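PDB 1H2B: alcohol dehydrogenase from Aeropyrum pernix, which probably oxidises alcohols with NAD+ as coenzyme, as a zinc-containing dehydrogenase of a hyperthermophilic archaeon. Local coordinates for residues F42-R47 against E86-G91; I102-V107 against E119-E124. One frame throughout, in Å; residues are numbered along the deposited sequence.

Contact 1: residues F42-R47 against E86-G91; sequences FDVIVR and EEVAEG
I45 and E87 face each other as a hydrogen-bonded antiparallel pair, and their side chains run side by side, pointing the same way. I45 CD1 lies 3.8 Å from E87 OE1, with the methylene CG of E87 against the isoleucine, so the glutamate lends its chain to apolar packing while Y35 takes up OE1. A chi1 of 64° sets E87 CG between the backbone N and the carbonyl carbon, within 4.2 Å of I45 CB. On the other face of the sheet V44 CG2 meets V88 CG1 at 4.1 Å.

The backbone bonds explain this register. I45 N donates to E87 O at 2.9 Å and 172°, nearly straight. I45 O receives E86 N at 2.7 Å and, more weakly, E87 N, which is the classic beta bulge with E86 and E87 both opposite I45. Further on, A89 N bonds to D43 O. There D43 CB and A89 CB close to 3.6 Å. D43 itself turns its carboxylate to H145.

At the other end a water accepts from R47 NE (3.0 Å) and donates to E86 OE1. R47 NE and E86 OE1 stand 4.5 Å apart, too far for a salt bridge, and E86 OE2 pairs with K97. The water thus relays between opposite charges, while backbone bonds and apolar packing join strands 44-52 and 81-88.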
loop_
_atom_site.group_PDB
_atom_site.type_symbol
_atom_site.label_atom_id
_atom_site.label_comp_id
_atom_site.label_asym_id
_atom_site.label_seq_id
_atom_site.Cartn_x
_atom_site.Cartn_y
_atom_site.Cartn_z
ATOM N N PHE B 42 4.983 -27.791 22.670
ATOM C CA PHE B 42 3.627 -28.292 22.791
ATOM C C PHE B 42 3.150 -28.135 24.205
ATOM O O PHE B 42 3.134 -29.090 24.995
ATOM C CB PHE B 42 3.562 -29.747 22.304
ATOM C CG PHE B 42 3.917 -29.870 20.863
ATOM C CD1 PHE B 42 5.180 -30.331 20.493
ATOM C CD2 PHE B 42 3.001 -29.494 19.881
ATOM C CE1 PHE B 42 5.515 -30.409 19.110
ATOM C CE2 PHE B 42 3.326 -29.555 18.527
ATOM C CZ PHE B 42 4.602 -30.022 18.149
ATOM N N ASP B 43 2.758 -26.910 24.538
ATOM C CA ASP B 43 2.461 -26.594 25.925
ATOM C C ASP B 43 0.939 -26.488 26.176
ATOM O O ASP B 43 0.499 -26.045 27.239
ATOM C CB ASP B 43 3.192 -25.323 26.343
ATOM C CG ASP B 43 2.875 -24.139 25.452
ATOM O OD1 ASP B 43 1.944 -24.247 24.608
ATOM O OD2 ASP B 43 3.530 -23.081 25.517
ATOM N N VAL B 44 0.132 -26.960 25.220
ATOM C CA VAL B 44 -1.316 -27.025 25.404
ATOM C C VAL B 44 -1.854 -28.324 24.844
ATOM O O VAL B 44 -1.460 -28.723 23.770
ATOM C CB VAL B 44 -2.079 -25.868 24.662
ATOM C CG1 VAL B 44 -3.588 -26.065 24.728
ATOM C CG2 VAL B 44 -1.683 -24.517 25.245
ATOM N N ILE B 45 -2.706 -28.996 25.608
ATOM C CA ILE B 45 -3.498 -30.099 25.036
ATOM C C ILE B 45 -4.979 -29.716 25.031
ATOM O O ILE B 45 -5.530 -29.231 26.025
ATOM C CB ILE B 45 -3.260 -31.437 25.791
ATOM C CG1 ILE B 45 -1.818 -31.879 25.579
ATOM C CG2 ILE B 45 -4.257 -32.523 25.274
ATOM C CD1 ILE B 45 -1.370 -32.985 26.543
ATOM N N VAL B 46 -5.630 -29.949 23.885
ATOM C CA VAL B 46 -7.033 -29.640 23.695
ATOM C C VAL B 46 -7.826 -30.916 23.559
ATOM O O VAL B 46 -7.377 -31.853 22.898
ATOM C CB VAL B 46 -7.202 -28.781 22.394
ATOM C CG1 VAL B 46 -8.644 -28.589 22.034
ATOM C CG2 VAL B 46 -6.490 -27.442 22.578
ATOM N N ARG B 47 -8.972 -30.947 24.221
ATOM C CA ARG B 47 -10.044 -31.916 23.959
ATOM C C ARG B 47 -10.831 -31.425 22.750
ATOM O O ARG B 47 -11.514 -30.373 22.800
ATOM C CB ARG B 47 -10.920 -32.085 25.212
ATOM C CG ARG B 47 -12.115 -32.983 24.994
ATOM C CD ARG B 47 -12.948 -33.216 26.274
ATOM N NE ARG B 47 -13.438 -31.998 26.936
ATOM C CZ ARG B 47 -14.649 -31.465 26.757
ATOM N NH1 ARG B 47 -15.492 -32.005 25.871
ATOM N NH2 ARG B 47 -15.009 -30.374 27.450
ATOM N N GLU B 86 -7.657 -28.878 27.681
ATOM C CA GLU B 86 -7.622 -30.010 28.620
ATOM C C GLU B 86 -6.598 -29.700 29.712
ATOM O O GLU B 86 -6.935 -29.757 30.922
ATOM C CB GLU B 86 -7.344 -31.325 27.901
ATOM C CG GLU B 86 -7.161 -32.442 28.944
ATOM C CD GLU B 86 -8.442 -32.777 29.686
ATOM O OE1 GLU B 86 -9.578 -32.588 29.162
ATOM O OE2 GLU B 86 -8.299 -33.250 30.841
ATOM N N GLU B 87 -5.357 -29.414 29.319
ATOM C CA GLU B 87 -4.326 -28.982 30.265
ATOM C C GLU B 87 -3.285 -28.144 29.589
ATOM O O GLU B 87 -3.208 -28.102 28.352
ATOM C CB GLU B 87 -3.664 -30.211 30.907
ATOM C CG GLU B 87 -2.904 -31.084 29.911
ATOM C CD GLU B 87 -2.226 -32.242 30.613
ATOM O OE1 GLU B 87 -2.441 -33.376 30.193
ATOM O OE2 GLU B 87 -1.465 -31.991 31.569
ATOM N N VAL B 88 -2.476 -27.468 30.401
ATOM C CA VAL B 88 -1.412 -26.617 29.891
ATOM C C VAL B 88 -0.149 -26.784 30.709
ATOM O O VAL B 88 -0.195 -27.170 31.925
ATOM C CB VAL B 88 -1.810 -25.105 29.855
ATOM C CG1 VAL B 88 -3.115 -24.864 29.036
ATOM C CG2 VAL B 88 -1.965 -24.538 31.276
ATOM N N ALA B 89 0.976 -26.458 30.084
ATOM C CA ALA B 89 2.294 -26.595 30.687
ATOM C C ALA B 89 2.638 -25.340 31.409
ATOM O O ALA B 89 1.873 -24.384 31.373
ATOM C CB ALA B 89 3.349 -26.863 29.626
ATOM N N GLU B 90 3.821 -25.315 32.044
ATOM C CA GLU B 90 4.251 -24.122 32.778
ATOM C C GLU B 90 4.299 -22.869 31.922
ATOM O O GLU B 90 4.544 -22.934 30.696
ATOM C CB GLU B 90 5.629 -24.322 33.429
ATOM C CG GLU B 90 6.786 -24.326 32.452
ATOM C CD GLU B 90 8.096 -24.681 33.130
ATOM O OE1 GLU B 90 8.442 -24.050 34.131
ATOM O OE2 GLU B 90 8.775 -25.591 32.640
ATOM N N GLY B 91 4.031 -21.734 32.561
ATOM C CA GLY B 91 4.179 -20.453 31.893
ATOM C C GLY B 91 3.067 -20.041 30.948
ATOM O O GLY B 91 3.003 -18.865 30.584
HETATM O O HOH W 1 -11.297 -30.489 28.485
#

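Contact 2: residues I102-V107 against E119-E124; sequences ILHPAV and EDMHCE
M121 brings its sulfur to the edge of the H104 imidazole and against the methyl of A106. M121 SD is 3.9 Å from H104 CE1 and 5.0 Å from the ring centroid, 78° off the ring normal, which identifies a sulfur-aromatic contact at the ring edge; A106 CB lies 4.0 Å from the same sulfur. A chi2 of -54° turns SD back from the extended course, and a second bend at chi3 follows. D120 adds its CB, 3.9 Å from H104 CE1 and oblique to the ring, with ring and carboxylate planes 32° apart.

The imidazole is held at both nitrogens: H104 ND1 accepts the amide N of A106 at 3.1 Å, and NE2 bonds to G310 O. P105 CD lies 3.4 Å above one face, offset toward the rim. Both bonds fix the ring's rotation, and an alanine in place of this histidine would probably leave the A106 amide and G310 O without these mates and open a gap beside M121 SD.

No direct hydrogen bond joins the segments. Instead a water donates to A106 O and, at 2.8 Å, to D120 OD2. D120 OD2 also forms a salt bridge with R116 of the third subunit, so this carboxylate couples the contact to the assembly.

The 3-10 turn at 120-121 leads into C123, modelled in two conformers and in a disulfide with C115, itself a ligand of the second zinc, so the bond may not be present in every copy. Both segments lie in the GroES-like domain of zinc-containing alcohol dehydrogenases, the contact between the octanoic acid that M121 borders and the lobe of the second zinc.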
loop_
_atom_site.group_PDB
_atom_site.type_symbol
_atom_site.label_atom_id
_atom_site.label_comp_id
_atom_site.label_asym_id
_atom_site.label_seq_id
_atom_site.Cartn_x
_atom_site.Cartn_y
_atom_site.Cartn_z
ATOM N N ILE B 102 -10.343 -21.961 19.554
ATOM C CA ILE B 102 -10.150 -22.314 18.158
ATOM C C ILE B 102 -8.654 -22.257 17.912
ATOM O O ILE B 102 -7.934 -21.439 18.478
ATOM C CB ILE B 102 -10.952 -21.378 17.192
ATOM C CG1 ILE B 102 -10.725 -21.803 15.703
ATOM C CG2 ILE B 102 -10.543 -19.872 17.366
ATOM C CD1 ILE B 102 -11.800 -21.137 14.797
ATOM N N LEU B 103 -8.170 -23.169 17.084
ATOM C CA LEU B 103 -6.730 -23.295 16.879
ATOM C C LEU B 103 -6.253 -22.830 15.538
ATOM O O LEU B 103 -6.700 -23.327 14.488
ATOM C CB LEU B 103 -6.243 -24.751 17.081
ATOM C CG LEU B 103 -6.662 -25.358 18.422
ATOM C CD1 LEU B 103 -6.142 -26.826 18.549
ATOM C CD2 LEU B 103 -6.085 -24.542 19.562
ATOM N N HIS B 104 -5.291 -21.900 15.542
ATOM C CA HIS B 104 -4.563 -21.609 14.314
ATOM C C HIS B 104 -3.773 -22.855 13.900
ATOM O O HIS B 104 -3.217 -23.541 14.753
ATOM C CB HIS B 104 -3.582 -20.471 14.554
ATOM C CG HIS B 104 -2.965 -19.961 13.295
ATOM N ND1 HIS B 104 -1.927 -20.612 12.667
ATOM C CD2 HIS B 104 -3.315 -18.930 12.495
ATOM C CE1 HIS B 104 -1.643 -19.993 11.525
ATOM N NE2 HIS B 104 -2.473 -18.959 11.406
ATOM N N PRO B 105 -3.802 -23.232 12.625
ATOM C CA PRO B 105 -3.218 -24.538 12.289
ATOM C C PRO B 105 -1.711 -24.629 12.369
ATOM O O PRO B 105 -1.214 -25.746 12.320
ATOM C CB PRO B 105 -3.738 -24.817 10.862
ATOM C CG PRO B 105 -4.302 -23.526 10.362
ATOM C CD PRO B 105 -4.467 -22.583 11.475
ATOM N N ALA B 106 -0.980 -23.519 12.445
ATOM C CA ALA B 106 0.486 -23.534 12.524
ATOM C C ALA B 106 0.934 -23.492 13.977
ATOM O O ALA B 106 0.342 -22.789 14.796
ATOM C CB ALA B 106 1.050 -22.299 11.826
ATOM N N VAL B 107 1.936 -24.285 14.307
ATOM C CA VAL B 107 2.575 -24.229 15.599
ATOM C C VAL B 107 3.944 -23.588 15.353
ATOM O O VAL B 107 4.791 -24.159 14.656
ATOM C CB VAL B 107 2.707 -25.668 16.192
ATOM C CG1 VAL B 107 3.673 -25.632 17.408
ATOM C CG2 VAL B 107 1.353 -26.191 16.602
ATOM N N GLU B 119 3.995 -13.118 10.438
ATOM C CA GLU B 119 3.557 -14.040 9.356
ATOM C C GLU B 119 3.741 -15.496 9.774
ATOM O O GLU B 119 4.772 -16.114 9.464
ATOM C CB GLU B 119 4.280 -13.745 8.032
ATOM C CG GLU B 119 3.879 -12.396 7.427
ATOM C CD GLU B 119 2.488 -12.370 6.805
ATOM O OE1 GLU B 119 1.611 -13.147 7.203
ATOM O OE2 GLU B 119 2.267 -11.519 5.923
ATOM N N ASP B 120 2.755 -16.030 10.505
ATOM C CA ASP B 120 2.870 -17.358 11.101
ATOM C C ASP B 120 3.207 -18.418 10.079
ATOM O O ASP B 120 3.965 -19.328 10.391
ATOM C CB ASP B 120 1.574 -17.780 11.775
ATOM C CG ASP B 120 1.145 -16.838 12.878
ATOM O OD1 ASP B 120 0.795 -15.643 12.592
ATOM O OD2 ASP B 120 1.105 -17.253 14.074
ATOM N N MET B 121 2.656 -18.303 8.859
ATOM C CA MET B 121 2.897 -19.343 7.860
ATOM C C MET B 121 4.296 -19.349 7.305
ATOM O O MET B 121 4.672 -20.271 6.567
ATOM C CB MET B 121 1.853 -19.313 6.727
ATOM C CG MET B 121 0.376 -19.478 7.177
ATOM S SD MET B 121 0.140 -20.968 8.170
ATOM C CE MET B 121 0.714 -22.185 7.074
ATOM N N HIS B 122 5.105 -18.355 7.691
ATOM C CA HIS B 122 6.450 -18.266 7.134
ATOM C C HIS B 122 7.506 -18.408 8.213
ATOM O O HIS B 122 8.699 -18.117 8.002
ATOM C CB HIS B 122 6.573 -17.003 6.298
ATOM C CG HIS B 122 5.680 -17.061 5.104
ATOM N ND1 HIS B 122 5.895 -17.925 4.054
ATOM C CD2 HIS B 122 4.513 -16.430 4.843
ATOM C CE1 HIS B 122 4.900 -17.817 3.183
ATOM N NE2 HIS B 122 4.052 -16.911 3.642
ATOM N N CYS B 123 7.057 -18.895 9.362
ATOM C CA CYS B 123 7.957 -19.159 10.460
ATOM C C CYS B 123 8.926 -20.294 10.133
ATOM O O CYS B 123 8.555 -21.304 9.557
ATOM C CB CYS B 123 7.148 -19.422 11.726
ATOM S SG CYS B 123 6.358 -17.899 12.284
ATOM N N GLU B 124 10.197 -20.073 10.457
ATOM C CA GLU B 124 11.266 -21.024 10.144
ATOM C C GLU B 124 11.064 -22.424 10.707
ATOM O O GLU B 124 11.391 -23.416 10.054
ATOM C CB GLU B 124 12.609 -20.476 10.652
ATOM C CG GLU B 124 13.153 -19.324 9.818
ATOM C CD GLU B 124 14.497 -19.661 9.192
ATOM O OE1 GLU B 124 15.315 -20.342 9.865
ATOM O OE2 GLU B 124 14.734 -19.259 8.023
HETATM O O HOH W 2 0.785 -19.812 15.030
#

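Overall arrangement
Contacts 1 and 2 follow one another in the chain within the GroES-like domain, their centres about 17 Å apart. Strands 81-88 and 100-103, neighbours in one mixed sheet, connect them, and packing joins them directly: V46 CG2 meets L103 CD1 at 4.1 Å, and F42 CE2 meets V107 CG1 at the same distance. The centre of contact 1 lies about 25 Å from the centre of the chain, that of contact 2 about 13 Å. The D43 side chain is about 14 Å from a bound zinc ion. In contact 2 the M121 side chain comes within about 4 Å of octanoic acid and about 7 Å of the dinucleotide, and the D120 side chain within about 6 Å of that of C115.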